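Local coordinates for protein malonyl CoA-ACP transacylase (Xanthomonas oryzae pv. oryzae, PDB 3K89) that probably transfers the malonyl group from malonyl-CoA to holo acyl carrier protein, the step that supplies malonyl-ACP for fatty acid synthesis, at residues Ala42-Trp47 with Thr61-Pro66. Sequence-based numbering, arbitrary orientation.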
ATOM      1  N   ALA A  42     -11.162   4.510 -13.426  1.00 16.35           N
ATOM      2  CA  ALA A  42      -9.757   4.873 -13.680  1.00 17.44           C
ATOM      3  C   ALA A  42      -9.532   5.505 -15.043  1.00 18.24           C
ATOM      4  O   ALA A  42      -8.571   6.255 -15.220  1.00 19.33           O
ATOM      5  CB  ALA A  42      -8.830   3.659 -13.519  1.00 17.59           C
ATOM      6  N   GLY A  43     -10.387   5.188 -16.005  1.00 18.87           N
ATOM      7  CA  GLY A  43     -10.220   5.701 -17.382  1.00 19.57           C
ATOM      8  C   GLY A  43      -9.287   4.895 -18.272  1.00 20.17           C
ATOM      9  O   GLY A  43      -8.912   5.325 -19.387  1.00 21.07           O
ATOM     10  N   VAL A  44      -8.912   3.709 -17.805  1.00 19.24           N
ATOM     11  CA  VAL A  44      -7.981   2.841 -18.504  1.00 18.92           C
ATOM     12  C   VAL A  44      -8.415   1.388 -18.235  1.00 17.18           C
ATOM     13  O   VAL A  44      -8.932   1.115 -17.145  1.00 16.67           O
ATOM     14  CB  VAL A  44      -6.513   3.143 -18.038  1.00 20.20           C
ATOM     15  CG1 VAL A  44      -6.382   3.088 -16.520  1.00 22.01           C
ATOM     16  CG2 VAL A  44      -5.516   2.260 -18.717  1.00 21.76           C
ATOM     17  N   ASP A  45      -8.241   0.496 -19.215  1.00 15.44           N
ATOM     18  CA  ASP A  45      -8.537  -0.943 -19.071  1.00 14.99           C
ATOM     19  C   ASP A  45      -7.452  -1.583 -18.203  1.00 13.86           C
ATOM     20  O   ASP A  45      -6.370  -1.950 -18.682  1.00 14.11           O
ATOM     21  CB  ASP A  45      -8.630  -1.652 -20.438  1.00 15.53           C
ATOM     22  CG  ASP A  45      -9.130  -3.103 -20.340  1.00 17.24           C
ATOM     23  OD1 ASP A  45      -8.994  -3.761 -19.278  1.00 16.03           O
ATOM     24  OD2 ASP A  45      -9.659  -3.607 -21.360  1.00 19.56           O
ATOM     25  N   LEU A  46      -7.749  -1.697 -16.909  1.00 12.65           N
ATOM     26  CA  LEU A  46      -6.761  -2.187 -15.945  1.00 12.81           C
ATOM     27  C   LEU A  46      -6.442  -3.676 -16.087  1.00 12.59           C
ATOM     28  O   LEU A  46      -5.321  -4.102 -15.795  1.00 12.41           O
ATOM     29  CB  LEU A  46      -7.229  -1.897 -14.512  1.00 12.87           C
ATOM     30  CG  LEU A  46      -7.451  -0.421 -14.223  1.00 11.88           C
ATOM     31  CD1 LEU A  46      -8.348  -0.217 -12.982  1.00 10.10           C
ATOM     32  CD2 LEU A  46      -6.124   0.301 -14.079  1.00 12.12           C
ATOM     33  N   TRP A  47      -7.411  -4.482 -16.526  1.00 13.26           N
ATOM     34  CA  TRP A  47      -7.133  -5.896 -16.729  1.00 13.48           C
ATOM     35  C   TRP A  47      -6.201  -6.096 -17.927  1.00 13.52           C
ATOM     36  O   TRP A  47      -5.202  -6.797 -17.819  1.00 13.08           O
ATOM     37  CB  TRP A  47      -8.425  -6.721 -16.880  1.00 13.42           C
ATOM     38  CG  TRP A  47      -8.155  -8.198 -16.918  1.00 14.47           C
ATOM     39  CD1 TRP A  47      -8.262  -9.022 -18.014  1.00 16.47           C
ATOM     40  CD2 TRP A  47      -7.677  -9.020 -15.845  1.00 15.69           C
ATOM     41  NE1 TRP A  47      -7.919 -10.306 -17.672  1.00 16.18           N
ATOM     42  CE2 TRP A  47      -7.550 -10.339 -16.355  1.00 15.88           C
ATOM     43  CE3 TRP A  47      -7.378  -8.784 -14.495  1.00 15.31           C
ATOM     44  CZ2 TRP A  47      -7.127 -11.421 -15.566  1.00 14.16           C
ATOM     45  CZ3 TRP A  47      -6.936  -9.862 -13.707  1.00 15.03           C
ATOM     46  CH2 TRP A  47      -6.807 -11.162 -14.256  1.00 14.18           C
ATOM     47  N   THR A  61       3.205   4.846 -11.513  1.00 14.93           N
ATOM     48  CA  THR A  61       2.304   4.865 -10.356  1.00 14.00           C
ATOM     49  C   THR A  61       0.848   5.309 -10.618  1.00 13.63           C
ATOM     50  O   THR A  61      -0.071   4.796  -9.973  1.00 13.35           O
ATOM     51  CB  THR A  61       2.954   5.607  -9.160  1.00 13.90           C
ATOM     52  OG1 THR A  61       2.348   5.172  -7.934  1.00 13.44           O
ATOM     53  CG2 THR A  61       2.842   7.127  -9.293  1.00 14.36           C
ATOM     54  N   GLU A  62       0.616   6.221 -11.564  1.00 12.68           N
ATOM     55  CA  GLU A  62      -0.772   6.611 -11.872  1.00 12.79           C
ATOM     56  C   GLU A  62      -1.588   5.425 -12.408  1.00 12.07           C
ATOM     57  O   GLU A  62      -2.820   5.431 -12.293  1.00 12.12           O
ATOM     58  CB  GLU A  62      -0.847   7.788 -12.864  1.00 13.16           C
ATOM     59  CG  GLU A  62      -0.486   7.464 -14.304  1.00 15.64           C
ATOM     60  CD  GLU A  62      -0.964   8.558 -15.252  1.00 17.75           C
ATOM     61  OE1 GLU A  62      -0.102   9.323 -15.737  1.00 19.01           O
ATOM     62  OE2 GLU A  62      -2.184   8.701 -15.477  1.00 17.28           O
ATOM     63  N   TYR A  63      -0.907   4.445 -13.008  1.00 11.89           N
ATOM     64  CA  TYR A  63      -1.545   3.206 -13.451  1.00 11.96           C
ATOM     65  C   TYR A  63      -1.429   2.085 -12.434  1.00 12.31           C
ATOM     66  O   TYR A  63      -2.382   1.334 -12.250  1.00 11.84           O
ATOM     67  CB  TYR A  63      -0.999   2.746 -14.816  1.00 11.85           C
ATOM     68  CG  TYR A  63      -1.150   3.826 -15.870  1.00 13.87           C
ATOM     69  CD1 TYR A  63      -2.417   4.179 -16.352  1.00 17.07           C
ATOM     70  CD2 TYR A  63      -0.043   4.528 -16.341  1.00 16.88           C
ATOM     71  CE1 TYR A  63      -2.584   5.195 -17.296  1.00 17.80           C
ATOM     72  CE2 TYR A  63      -0.201   5.557 -17.294  1.00 17.88           C
ATOM     73  CZ  TYR A  63      -1.476   5.873 -17.754  1.00 19.71           C
ATOM     74  OH  TYR A  63      -1.666   6.862 -18.682  1.00 22.34           O
ATOM     75  N   THR A  64      -0.270   1.954 -11.794  1.00 12.02           N
ATOM     76  CA  THR A  64      -0.100   0.881 -10.805  1.00 12.11           C
ATOM     77  C   THR A  64      -1.165   0.973  -9.731  1.00 11.35           C
ATOM     78  O   THR A  64      -1.689  -0.052  -9.288  1.00 11.56           O
ATOM     79  CB  THR A  64       1.259   0.955 -10.093  1.00 12.38           C
ATOM     80  OG1 THR A  64       2.260   1.325 -11.043  1.00 13.50           O
ATOM     81  CG2 THR A  64       1.612  -0.375  -9.466  1.00 14.11           C
ATOM     82  N   GLN A  65      -1.448   2.196  -9.297  1.00 10.29           N
ATOM     83  CA  GLN A  65      -2.345   2.408  -8.152  1.00  9.54           C
ATOM     84  C   GLN A  65      -3.772   1.898  -8.423  1.00  9.96           C
ATOM     85  O   GLN A  65      -4.247   1.062  -7.679  1.00  9.18           O
ATOM     86  CB  GLN A  65      -2.328   3.869  -7.692  1.00  9.89           C
ATOM     87  CG  GLN A  65      -1.012   4.219  -6.981  1.00  9.77           C
ATOM     88  CD  GLN A  65      -1.058   5.586  -6.362  1.00  9.79           C
ATOM     89  OE1 GLN A  65      -2.047   5.973  -5.718  1.00 10.25           O
ATOM     90  NE2 GLN A  65       0.030   6.336  -6.528  1.00 11.50           N
ATOM     91  N   PRO A  66      -4.438   2.362  -9.502  1.00  9.85           N
ATOM     92  CA  PRO A  66      -5.772   1.766  -9.752  1.00 10.02           C
ATOM     93  C   PRO A  66      -5.730   0.272 -10.088  1.00 10.00           C
ATOM     94  O   PRO A  66      -6.665  -0.475  -9.762  1.00  9.41           O
ATOM     95  CB  PRO A  66      -6.311   2.583 -10.943  1.00  9.72           C
ATOM     96  CG  PRO A  66      -5.056   3.160 -11.625  1.00 10.35           C
ATOM     97  CD  PRO A  66      -4.100   3.420 -10.478  1.00 10.74           C
TER
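Pro66 fits its ring against Ala42 and Leu46, and this proline is the main bump that helix 61-81 offers to the turn at 42-47. Its CB touches both neighbours: Ala42 CB lies 3.8 Å from Pro66 CB, and Leu46 CD2 is 3.9 Å from that same CB and equally near Pro66 CG. Leu46 straddles the proline with its fork, because the other methyl, CD1, rests 3.6 Å from Pro66 O while CD2 bears on the ring. The two side chains meet at about a right angle, so the leucine tip lies across the proline rather than alongside it. With CG anti to its own carbonyl carbon (chi1 -59°), Leu46 brings both methyls to Pro66; it also touches Phe35 and Ala38 of helix 30-42.

One turn earlier on helix 61-81, Tyr63 extends the contact toward the surface. Val44 CG1 comes up to the rim of the phenol ring, near its plane and 4.1 Å from Tyr63 CD1, while Glu62 CG lies over one ring face, offset toward the rim. Contact across the two segments is thus apolar, and several polar groups are bonded elsewhere. Ala42 O accepts from Arg117 of helix 109-126, whose side chain also touches Tyr63 and pairs with Glu62. Gly43, with positive phi (85°), ends helix 30-42, and two residues later Asp45 N-caps the next helix through a bond from Ala48 N to its OD1.

The short turn between helices 30-42 and 46-52 thus packs on the first turns of helix 61-81, part of the helical wrapping of the acyltransferase fold, with the Pro66 side chain about 12 Å from that of the predicted nucleophile Ser94.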